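Local coordinates for protein amide synthase (Vibrio cholerae, PDB 1L5A) that probably forms an amide bond in the assembly of the siderophore vibriobactin, as a stand-alone condensation enzyme of nonribosomal peptide synthesis, at residues A[174-177]-A[178-182]; A[321-324]-A[325-328]; A[402-405]-A[406-409]. All coordinates share one frame; numbering follows the deposited sequence.

Contact 1 (A[174-177]-A[178-182]); sequences SHRY and WQDKQ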
ATOM      1  N   SER A 174       1.849 -10.156  -7.113  1.00 32.82           N
ATOM      2  CA  SER A 174       2.407  -9.369  -6.023  1.00 35.57           C
ATOM      3  C   SER A 174       2.861 -10.214  -4.837  1.00 35.30           C
ATOM      4  O   SER A 174       2.490 -11.380  -4.712  1.00 37.73           O
ATOM      5  CB  SER A 174       1.369  -8.362  -5.525  1.00 28.96           C
ATOM      6  OG  SER A 174       0.488  -8.969  -4.592  1.00 36.87           O
ATOM      7  N   HIS A 175       3.660  -9.611  -3.964  1.00 34.80           N
ATOM      8  CA  HIS A 175       4.117 -10.308  -2.770  1.00 43.25           C
ATOM      9  C   HIS A 175       2.913 -10.567  -1.849  1.00 39.06           C
ATOM     10  O   HIS A 175       2.872 -11.581  -1.152  1.00 33.81           O
ATOM     11  CB  HIS A 175       5.182  -9.483  -2.014  1.00 41.23           C
ATOM     12  CG  HIS A 175       6.529  -9.468  -2.677  1.00 54.53           C
ATOM     13  ND1 HIS A 175       7.652 -10.022  -2.098  1.00 53.39           N
ATOM     14  CD2 HIS A 175       6.933  -8.963  -3.869  1.00 54.42           C
ATOM     15  CE1 HIS A 175       8.687  -9.859  -2.902  1.00 45.26           C
ATOM     16  NE2 HIS A 175       8.278  -9.220  -3.984  1.00 40.37           N
ATOM     17  N   ARG A 176       1.939  -9.654  -1.856  1.00 40.21           N
ATOM     18  CA  ARG A 176       0.736  -9.780  -1.015  1.00 40.32           C
ATOM     19  C   ARG A 176       0.064 -11.133  -1.282  1.00 40.48           C
ATOM     20  O   ARG A 176      -0.407 -11.799  -0.369  1.00 37.87           O
ATOM     21  CB  ARG A 176      -0.251  -8.652  -1.318  1.00 37.92           C
ATOM     22  CG  ARG A 176      -1.185  -8.313  -0.183  1.00 50.29           C
ATOM     23  CD  ARG A 176      -2.416  -7.583  -0.692  1.00 61.70           C
ATOM     24  NE  ARG A 176      -3.183  -6.924   0.367  1.00 79.44           N
ATOM     25  CZ  ARG A 176      -3.472  -7.450   1.560  1.00 85.12           C
ATOM     26  NH1 ARG A 176      -3.057  -8.671   1.894  1.00 82.51           N
ATOM     27  NH2 ARG A 176      -4.196  -6.747   2.426  1.00 83.94           N
ATOM     28  N   TYR A 177       0.026 -11.527  -2.549  1.00 37.50           N
ATOM     29  CA  TYR A 177      -0.541 -12.805  -2.934  1.00 40.98           C
ATOM     30  C   TYR A 177       0.113 -13.879  -2.067  1.00 42.21           C
ATOM     31  O   TYR A 177      -0.564 -14.731  -1.482  1.00 43.08           O
ATOM     32  CB  TYR A 177      -0.231 -13.087  -4.405  1.00 39.02           C
ATOM     33  CG  TYR A 177      -0.763 -14.397  -4.915  1.00 35.58           C
ATOM     34  CD1 TYR A 177      -2.122 -14.561  -5.189  1.00 39.33           C
ATOM     35  CD2 TYR A 177       0.089 -15.484  -5.122  1.00 37.58           C
ATOM     36  CE1 TYR A 177      -2.621 -15.782  -5.660  1.00 33.71           C
ATOM     37  CE2 TYR A 177      -0.398 -16.707  -5.592  1.00 39.25           C
ATOM     38  CZ  TYR A 177      -1.760 -16.850  -5.860  1.00 38.97           C
ATOM     39  OH  TYR A 177      -2.257 -18.054  -6.326  1.00 40.09           O
ATOM     40  N   TRP A 178       1.438 -13.835  -1.983  1.00 41.01           N
ATOM     41  CA  TRP A 178       2.130 -14.821  -1.186  1.00 40.93           C
ATOM     42  C   TRP A 178       1.965 -14.670   0.313  1.00 40.09           C
ATOM     43  O   TRP A 178       1.959 -15.665   1.041  1.00 35.06           O
ATOM     44  CB  TRP A 178       3.581 -14.929  -1.620  1.00 40.66           C
ATOM     45  CG  TRP A 178       3.660 -16.092  -2.541  1.00 47.93           C
ATOM     46  CD1 TRP A 178       3.513 -17.419  -2.197  1.00 56.06           C
ATOM     47  CD2 TRP A 178       3.697 -16.059  -3.966  1.00 37.20           C
ATOM     48  NE1 TRP A 178       3.445 -18.207  -3.322  1.00 50.56           N
ATOM     49  CE2 TRP A 178       3.554 -17.401  -4.424  1.00 50.15           C
ATOM     50  CE3 TRP A 178       3.829 -15.039  -4.900  1.00 29.88           C
ATOM     51  CZ2 TRP A 178       3.542 -17.736  -5.776  1.00 39.91           C
ATOM     52  CZ3 TRP A 178       3.817 -15.370  -6.246  1.00 44.80           C
ATOM     53  CH2 TRP A 178       3.674 -16.710  -6.670  1.00 44.47           C
ATOM     54  N   GLN A 179       1.792 -13.444   0.784  1.00 38.10           N
ATOM     55  CA  GLN A 179       1.549 -13.269   2.205  1.00 44.36           C
ATOM     56  C   GLN A 179       0.173 -13.867   2.487  1.00 44.74           C
ATOM     57  O   GLN A 179      -0.046 -14.480   3.528  1.00 46.96           O
ATOM     58  CB  GLN A 179       1.524 -11.798   2.583  1.00 43.38           C
ATOM     59  CG  GLN A 179       2.864 -11.123   2.507  1.00 65.03           C
ATOM     60  CD  GLN A 179       2.736  -9.615   2.448  1.00 72.28           C
ATOM     61  OE1 GLN A 179       1.875  -9.020   3.117  1.00 65.51           O
ATOM     62  NE2 GLN A 179       3.595  -8.982   1.646  1.00 72.59           N
ATOM     63  N   ASP A 180      -0.755 -13.681   1.555  1.00 41.50           N
ATOM     64  CA  ASP A 180      -2.098 -14.199   1.745  1.00 40.13           C
ATOM     65  C   ASP A 180      -2.072 -15.726   1.812  1.00 39.86           C
ATOM     66  O   ASP A 180      -2.580 -16.306   2.774  1.00 34.53           O
ATOM     67  CB  ASP A 180      -3.046 -13.698   0.636  1.00 37.54           C
ATOM     68  CG  ASP A 180      -3.442 -12.225   0.822  1.00 40.53           C
ATOM     69  OD1 ASP A 180      -3.334 -11.701   1.959  1.00 37.93           O
ATOM     70  OD2 ASP A 180      -3.883 -11.597  -0.167  1.00 34.20           O
ATOM     71  N   LYS A 181      -1.474 -16.378   0.817  1.00 34.36           N
ATOM     72  CA  LYS A 181      -1.389 -17.833   0.837  1.00 34.68           C
ATOM     73  C   LYS A 181      -0.807 -18.269   2.177  1.00 40.56           C
ATOM     74  O   LYS A 181      -1.325 -19.173   2.838  1.00 44.62           O
ATOM     75  CB  LYS A 181      -0.485 -18.331  -0.280  1.00 34.30           C
ATOM     76  CG  LYS A 181      -0.153 -19.798  -0.176  1.00 28.92           C
ATOM     77  CD  LYS A 181       0.541 -20.268  -1.429  1.00 32.97           C
ATOM     78  CE  LYS A 181       0.888 -21.736  -1.347  1.00 35.10           C
ATOM     79  NZ  LYS A 181       1.341 -22.232  -2.678  1.00 46.68           N
ATOM     80  N   GLN A 182       0.278 -17.609   2.566  1.00 44.56           N
ATOM     81  CA  GLN A 182       0.955 -17.882   3.827  1.00 45.87           C
ATOM     82  C   GLN A 182      -0.060 -17.881   4.972  1.00 42.74           C
ATOM     83  O   GLN A 182      -0.169 -18.845   5.729  1.00 40.57           O
ATOM     84  CB  GLN A 182       2.014 -16.804   4.079  1.00 55.04           C
ATOM     85  CG  GLN A 182       2.892 -17.048   5.291  1.00 70.35           C
ATOM     86  CD  GLN A 182       3.852 -18.208   5.082  1.00 79.20           C
ATOM     87  OE1 GLN A 182       3.481 -19.249   4.524  1.00 80.89           O
ATOM     88  NE2 GLN A 182       5.095 -18.039   5.539  1.00 79.41           N
TER

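Contact 2 (A[321-324]-A[325-328]); sequences GLNA and EQSY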
ATOM      1  N   GLY A 321      -4.832 -29.340  -0.852  1.00 31.66           N
ATOM      2  CA  GLY A 321      -4.896 -30.693  -1.371  1.00 36.44           C
ATOM      3  C   GLY A 321      -6.182 -31.262  -1.955  1.00 43.19           C
ATOM      4  O   GLY A 321      -6.141 -32.354  -2.518  1.00 43.06           O
ATOM      5  N   LEU A 322      -7.320 -30.579  -1.837  1.00 44.45           N
ATOM      6  CA  LEU A 322      -8.534 -31.131  -2.436  1.00 45.30           C
ATOM      7  C   LEU A 322      -8.228 -31.327  -3.913  1.00 46.57           C
ATOM      8  O   LEU A 322      -7.382 -30.619  -4.465  1.00 49.39           O
ATOM      9  CB  LEU A 322      -9.721 -30.172  -2.328  1.00 39.16           C
ATOM     10  CG  LEU A 322      -9.949 -29.370  -1.051  1.00 45.79           C
ATOM     11  CD1 LEU A 322     -11.394 -28.882  -1.063  1.00 31.30           C
ATOM     12  CD2 LEU A 322      -9.649 -30.201   0.183  1.00 35.87           C
ATOM     13  N   ASN A 323      -8.898 -32.287  -4.545  1.00 46.61           N
ATOM     14  CA  ASN A 323      -8.704 -32.539  -5.970  1.00 52.22           C
ATOM     15  C   ASN A 323      -9.742 -31.708  -6.716  1.00 54.26           C
ATOM     16  O   ASN A 323     -10.607 -31.088  -6.094  1.00 61.24           O
ATOM     17  CB  ASN A 323      -8.905 -34.019  -6.287  1.00 50.65           C
ATOM     18  CG  ASN A 323     -10.261 -34.528  -5.839  1.00 60.86           C
ATOM     19  OD1 ASN A 323     -11.305 -34.048  -6.294  1.00 63.02           O
ATOM     20  ND2 ASN A 323     -10.256 -35.504  -4.938  1.00 62.70           N
ATOM     21  N   ALA A 324      -9.675 -31.698  -8.040  1.00 53.43           N
ATOM     22  CA  ALA A 324     -10.623 -30.913  -8.820  1.00 57.14           C
ATOM     23  C   ALA A 324     -12.095 -31.234  -8.529  1.00 58.94           C
ATOM     24  O   ALA A 324     -12.931 -30.336  -8.489  1.00 58.44           O
ATOM     25  CB  ALA A 324     -10.336 -31.080 -10.305  1.00 57.67           C
ATOM     26  N   GLU A 325     -12.416 -32.505  -8.318  1.00 61.21           N
ATOM     27  CA  GLU A 325     -13.800 -32.886  -8.044  1.00 63.62           C
ATOM     28  C   GLU A 325     -14.273 -32.561  -6.628  1.00 59.51           C
ATOM     29  O   GLU A 325     -15.385 -32.930  -6.255  1.00 64.12           O
ATOM     30  CB  GLU A 325     -14.013 -34.383  -8.301  1.00 69.02           C
ATOM     31  CG  GLU A 325     -13.933 -34.802  -9.754  1.00 76.15           C
ATOM     32  CD  GLU A 325     -12.654 -34.338 -10.412  1.00 83.74           C
ATOM     33  OE1 GLU A 325     -12.575 -33.143 -10.768  1.00 90.30           O
ATOM     34  OE2 GLU A 325     -11.723 -35.161 -10.557  1.00 83.62           O
ATOM     35  N   GLN A 326     -13.453 -31.872  -5.841  1.00 52.06           N
ATOM     36  CA  GLN A 326     -13.857 -31.540  -4.479  1.00 47.62           C
ATOM     37  C   GLN A 326     -14.053 -30.057  -4.226  1.00 39.77           C
ATOM     38  O   GLN A 326     -13.577 -29.216  -4.985  1.00 48.66           O
ATOM     39  CB  GLN A 326     -12.840 -32.088  -3.484  1.00 48.20           C
ATOM     40  CG  GLN A 326     -12.766 -33.597  -3.477  1.00 49.99           C
ATOM     41  CD  GLN A 326     -11.618 -34.103  -2.639  1.00 51.19           C
ATOM     42  OE1 GLN A 326     -10.457 -33.800  -2.912  1.00 57.25           O
ATOM     43  NE2 GLN A 326     -11.931 -34.870  -1.608  1.00 50.94           N
ATOM     44  N   SER A 327     -14.759 -29.751  -3.145  1.00 30.56           N
ATOM     45  CA  SER A 327     -15.031 -28.375  -2.734  1.00 36.85           C
ATOM     46  C   SER A 327     -15.389 -28.380  -1.250  1.00 35.79           C
ATOM     47  O   SER A 327     -15.737 -29.418  -0.698  1.00 38.24           O
ATOM     48  CB  SER A 327     -16.197 -27.790  -3.533  1.00 34.59           C
ATOM     49  OG  SER A 327     -17.367 -28.590  -3.385  1.00 42.63           O
ATOM     50  N   TYR A 328     -15.292 -27.231  -0.597  1.00 30.29           N
ATOM     51  CA  TYR A 328     -15.646 -27.162   0.815  1.00 29.27           C
ATOM     52  C   TYR A 328     -17.147 -26.987   0.992  1.00 35.55           C
ATOM     53  O   TYR A 328     -17.827 -26.340   0.165  1.00 28.88           O
ATOM     54  CB  TYR A 328     -14.972 -25.977   1.493  1.00 23.44           C
ATOM     55  CG  TYR A 328     -13.471 -26.079   1.619  1.00 39.61           C
ATOM     56  CD1 TYR A 328     -12.645 -25.027   1.216  1.00 40.50           C
ATOM     57  CD2 TYR A 328     -12.877 -27.190   2.208  1.00 34.63           C
ATOM     58  CE1 TYR A 328     -11.277 -25.079   1.407  1.00 43.72           C
ATOM     59  CE2 TYR A 328     -11.514 -27.251   2.404  1.00 40.26           C
ATOM     60  CZ  TYR A 328     -10.720 -26.197   2.007  1.00 42.32           C
ATOM     61  OH  TYR A 328      -9.373 -26.252   2.235  1.00 43.45           O
TER

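Contact 3 (A[402-405]-A[406-409]); sequences EQLL and ARFQ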
ATOM      1  N   GLU A 402     -33.665 -12.648  22.227  1.00 66.06           N
ATOM      2  CA  GLU A 402     -34.588 -12.272  23.290  1.00 63.58           C
ATOM      3  C   GLU A 402     -33.837 -12.219  24.620  1.00 63.79           C
ATOM      4  O   GLU A 402     -34.085 -11.337  25.446  1.00 62.50           O
ATOM      5  CB  GLU A 402     -35.734 -13.275  23.366  1.00 60.18           C
ATOM      6  CG  GLU A 402     -36.848 -13.021  22.367  1.00 64.40           C
ATOM      7  CD  GLU A 402     -37.819 -14.185  22.282  1.00 66.29           C
ATOM      8  OE1 GLU A 402     -37.946 -14.923  23.284  1.00 65.92           O
ATOM      9  OE2 GLU A 402     -38.457 -14.357  21.220  1.00 65.75           O
ATOM     10  N   GLN A 403     -32.917 -13.163  24.812  1.00 61.35           N
ATOM     11  CA  GLN A 403     -32.106 -13.225  26.025  1.00 64.85           C
ATOM     12  C   GLN A 403     -31.179 -12.032  26.133  1.00 65.26           C
ATOM     13  O   GLN A 403     -31.227 -11.291  27.103  1.00 69.13           O
ATOM     14  CB  GLN A 403     -31.238 -14.476  26.040  1.00 67.96           C
ATOM     15  CG  GLN A 403     -31.870 -15.708  26.634  1.00 71.99           C
ATOM     16  CD  GLN A 403     -30.879 -16.852  26.694  1.00 75.60           C
ATOM     17  OE1 GLN A 403     -29.718 -16.657  27.068  1.00 72.75           O
ATOM     18  NE2 GLN A 403     -31.329 -18.054  26.334  1.00 73.92           N
ATOM     19  N   LEU A 404     -30.319 -11.873  25.133  1.00 69.39           N
ATOM     20  CA  LEU A 404     -29.358 -10.778  25.100  1.00 63.38           C
ATOM     21  C   LEU A 404     -30.061  -9.493  25.497  1.00 64.19           C
ATOM     22  O   LEU A 404     -29.553  -8.735  26.323  1.00 63.02           O
ATOM     23  CB  LEU A 404     -28.766 -10.622  23.694  1.00 61.03           C
ATOM     24  CG  LEU A 404     -27.331 -10.093  23.540  1.00 54.90           C
ATOM     25  CD1 LEU A 404     -27.061  -9.857  22.071  1.00 56.07           C
ATOM     26  CD2 LEU A 404     -27.124  -8.809  24.305  1.00 57.71           C
ATOM     27  N   LEU A 405     -31.231  -9.241  24.916  1.00 64.05           N
ATOM     28  CA  LEU A 405     -31.958  -8.021  25.251  1.00 69.60           C
ATOM     29  C   LEU A 405     -32.352  -8.004  26.725  1.00 70.89           C
ATOM     30  O   LEU A 405     -32.438  -6.940  27.340  1.00 73.32           O
ATOM     31  CB  LEU A 405     -33.214  -7.878  24.396  1.00 66.79           C
ATOM     32  CG  LEU A 405     -34.001  -6.611  24.740  1.00 68.95           C
ATOM     33  CD1 LEU A 405     -33.098  -5.387  24.617  1.00 64.29           C
ATOM     34  CD2 LEU A 405     -35.197  -6.493  23.814  1.00 71.88           C
ATOM     35  N   ALA A 406     -32.590  -9.191  27.276  1.00 68.81           N
ATOM     36  CA  ALA A 406     -32.976  -9.352  28.673  1.00 66.78           C
ATOM     37  C   ALA A 406     -31.785  -9.122  29.593  1.00 66.83           C
ATOM     38  O   ALA A 406     -31.823  -8.230  30.440  1.00 65.78           O
ATOM     39  CB  ALA A 406     -33.549 -10.743  28.896  1.00 64.99           C
ATOM     40  N   ARG A 407     -30.741  -9.937  29.440  1.00 66.22           N
ATOM     41  CA  ARG A 407     -29.532  -9.787  30.249  1.00 71.16           C
ATOM     42  C   ARG A 407     -29.180  -8.299  30.333  1.00 75.18           C
ATOM     43  O   ARG A 407     -28.546  -7.845  31.287  1.00 74.43           O
ATOM     44  CB  ARG A 407     -28.368 -10.560  29.617  1.00 68.57           C
ATOM     45  CG  ARG A 407     -28.328 -12.040  29.947  1.00 70.97           C
ATOM     46  CD  ARG A 407     -27.303 -12.763  29.081  1.00 80.71           C
ATOM     47  NE  ARG A 407     -27.751 -12.870  27.690  1.00 93.91           N
ATOM     48  CZ  ARG A 407     -27.066 -13.462  26.712  1.00 97.33           C
ATOM     49  NH1 ARG A 407     -25.881 -14.012  26.956  1.00 99.81           N
ATOM     50  NH2 ARG A 407     -27.570 -13.510  25.485  1.00 96.14           N
ATOM     51  N   PHE A 408     -29.613  -7.553  29.319  1.00 78.17           N
ATOM     52  CA  PHE A 408     -29.389  -6.115  29.231  1.00 81.27           C
ATOM     53  C   PHE A 408     -30.346  -5.409  30.195  1.00 84.41           C
ATOM     54  O   PHE A 408     -29.931  -4.589  31.016  1.00 82.17           O
ATOM     55  CB  PHE A 408     -29.645  -5.647  27.796  1.00 78.20           C
ATOM     56  CG  PHE A 408     -29.122  -4.275  27.501  1.00 76.65           C
ATOM     57  CD1 PHE A 408     -27.804  -3.943  27.793  1.00 71.55           C
ATOM     58  CD2 PHE A 408     -29.940  -3.318  26.910  1.00 76.45           C
ATOM     59  CE1 PHE A 408     -27.309  -2.679  27.501  1.00 72.33           C
ATOM     60  CE2 PHE A 408     -29.454  -2.049  26.614  1.00 73.29           C
ATOM     61  CZ  PHE A 408     -28.135  -1.728  26.910  1.00 73.55           C
ATOM     62  N   GLN A 409     -31.629  -5.742  30.085  1.00 88.47           N
ATOM     63  CA  GLN A 409     -32.662  -5.173  30.943  1.00 90.36           C
ATOM     64  C   GLN A 409     -32.241  -5.347  32.394  1.00 91.18           C
ATOM     65  O   GLN A 409     -32.076  -4.373  33.129  1.00 89.80           O
ATOM     66  CB  GLN A 409     -33.998  -5.895  30.726  1.00 89.69           C
ATOM     67  CG  GLN A 409     -34.444  -5.970  29.279  1.00 93.47           C
ATOM     68  CD  GLN A 409     -34.775  -4.611  28.695  1.00 97.56           C
ATOM     69  OE1 GLN A 409     -34.382  -3.579  29.238  1.00 97.87           O
ATOM     70  NE2 GLN A 409     -35.491  -4.605  27.572  1.00100.33           N
TER

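Contact 1 (A[174-177]-A[178-182])
The first turns of helix 175-189 are held by an N-cap, an i to i+4 salt bridge between Arg176 and Asp180, and a pair of aromatic rings on the neighbouring positions Tyr177 and Trp178. In the backbone, Asp180 N donates to Arg176 O at 2.7 Å and Lys181 N to Tyr177 O at 3.0 Å, the regular pattern of an alpha helix. Ser174 is the N-cap: its OG accepts a weak bond from Tyr177 N at 3.3 Å and is also bonded to the carbonyl of Tyr171. One turn apart, Arg176 and Asp180 form the salt bridge, NH1 of Arg176 to OD1 of Asp180 at 3.0 Å. The arginine chain runs extended from CG to NE and brings the edge of its guanidinium to the carboxylate, the two planes turned 36° apart. The other oxygen, OD2, is bonded to the hydroxyl of Tyr171, so this buried carboxylate is shared between the new helix and the end of the preceding one, an arrangement likely to favour its charged form. Tyr177 and Trp178 make a T-shaped pair. A chi1 of 180° swings the Tyr177 ring away from its own amide nitrogen, and its edge is turned to the indole face, CD2 lying 3.8 Å from CE3 of Trp178. The ring centroids are 5.0 Å apart and the planes close to perpendicular, at 84°. Tyr177 also meets Tyr311 and Gln315 and packs on Leu172, while His175 stacks on Trp264 and Trp178 packs on Arg303, both of the second subunit. The contact therefore sits at the surface where helix 161-172 gives way to helix 175-189, beside helix 313-319 with its preceding loop and a neighbouring subunit.

Contact 2 (A[321-324]-A[325-328])
Residues Asn323 to Gln326 form a type I beta turn closed by Gln326 N donating to Asn323 O at 3.0 Å, the donor lying well above the carbonyl plane. The side chain of Gln326 makes a second link across the same turn. Its CG stands anti to the carbonyl carbon (chi1 -64°) and the chain beyond is extended, which carries OE1 back to Asn323 N at 2.7 Å. That bond is nearly straight, 169° at the hydrogen, and uses a lone pair in the plane of the amide carbonyl. The flat amides of Asn323 and Gln326 lie almost parallel, 12° between planes, although the two side chains cross at about a right angle. Asn323 OD1, meanwhile, comes within 2.8 Å of Glu325 N inside the turn. Leu322 makes the apolar part of the contact: its CD1 rests over one face of the Tyr328 ring, 4.0 Å from its centroid, a CH-pi contact displaced toward the rim. CE2 of Tyr328 is the ring atom nearest to that methyl group, at 3.8 Å. The turn follows directly on the end of helix 313-319, which closes in a Schellman motif with Gly321 at the C-prime position under a positive phi. Glu317 of that helix touches Leu322 and accepts from Tyr328 N, and Ser327 pairs with Thr197 through both backbone and hydroxyl. The CH-pi contact joins the residues just before the turn to those just after it. Gln326 binds Asn323 twice, its side chain taking the backbone N and its own backbone N reaching the carbonyl O, which implies a turn fixed by two bonds between the same two residues and two backbone N-H groups supplied with acceptors inside it.

Contact 3 (A[402-405]-A[406-409])
The carbonyl O of Gln403 accepts Arg407 N at 2.7 Å, the donor lying almost in line with the C=O bond. Further along, Gln409 N donates to Leu405 O at 3.1 Å with its approach tilted from the carbonyl plane. The side chain of Arg407 folds back along the helix: a bend at chi3 (-72°) carries its guanidinium toward the previous turn. There NH2 of Arg407 lies against the Leu404 backbone, 3.3 Å from Leu404 CA and 3.6 Å from Leu404 CB, a packing contact. Gln403 OE1 lies over one face of the guanidinium, 4.1 Å from Arg407 NH2, with the amide and guanidinium planes 61° apart. Gln409 is bent at chi2 (-66°), which sets its NE2 3.8 Å from Leu405 CG, while its OE1 is bonded to Gln413. Leu404 and Phe408 turn to the protein and pack on Leu222 and Leu418, and Arg407 touches Leu418 and Glu421. The arrangement is that of an amphipathic helix in its last turns, where helix 387-409 packs against helices 217-229 and 415-420.

How the contacts relate
All three contacts are local, each within one continuous run of chain, and they follow one another in sequence without touching. Contacts 1 and 2 are surface contacts about 21 Å apart between centres, and both meet helix 313-319: contact 1 packs against it, whereas contact 2 follows its end. Contact 3, partly buried, lies about 43 Å from each of the others between centres and belongs to a different helix packing. Contact 1 opens a helix with a cap, charge pairing and aromatic rings, and alone faces other subunits. Contact 2 is a turn without regular secondary structure, held by a backbone bond and a glutamine side chain. Contact 3 ends a helix with leucine and phenylalanine packing inward.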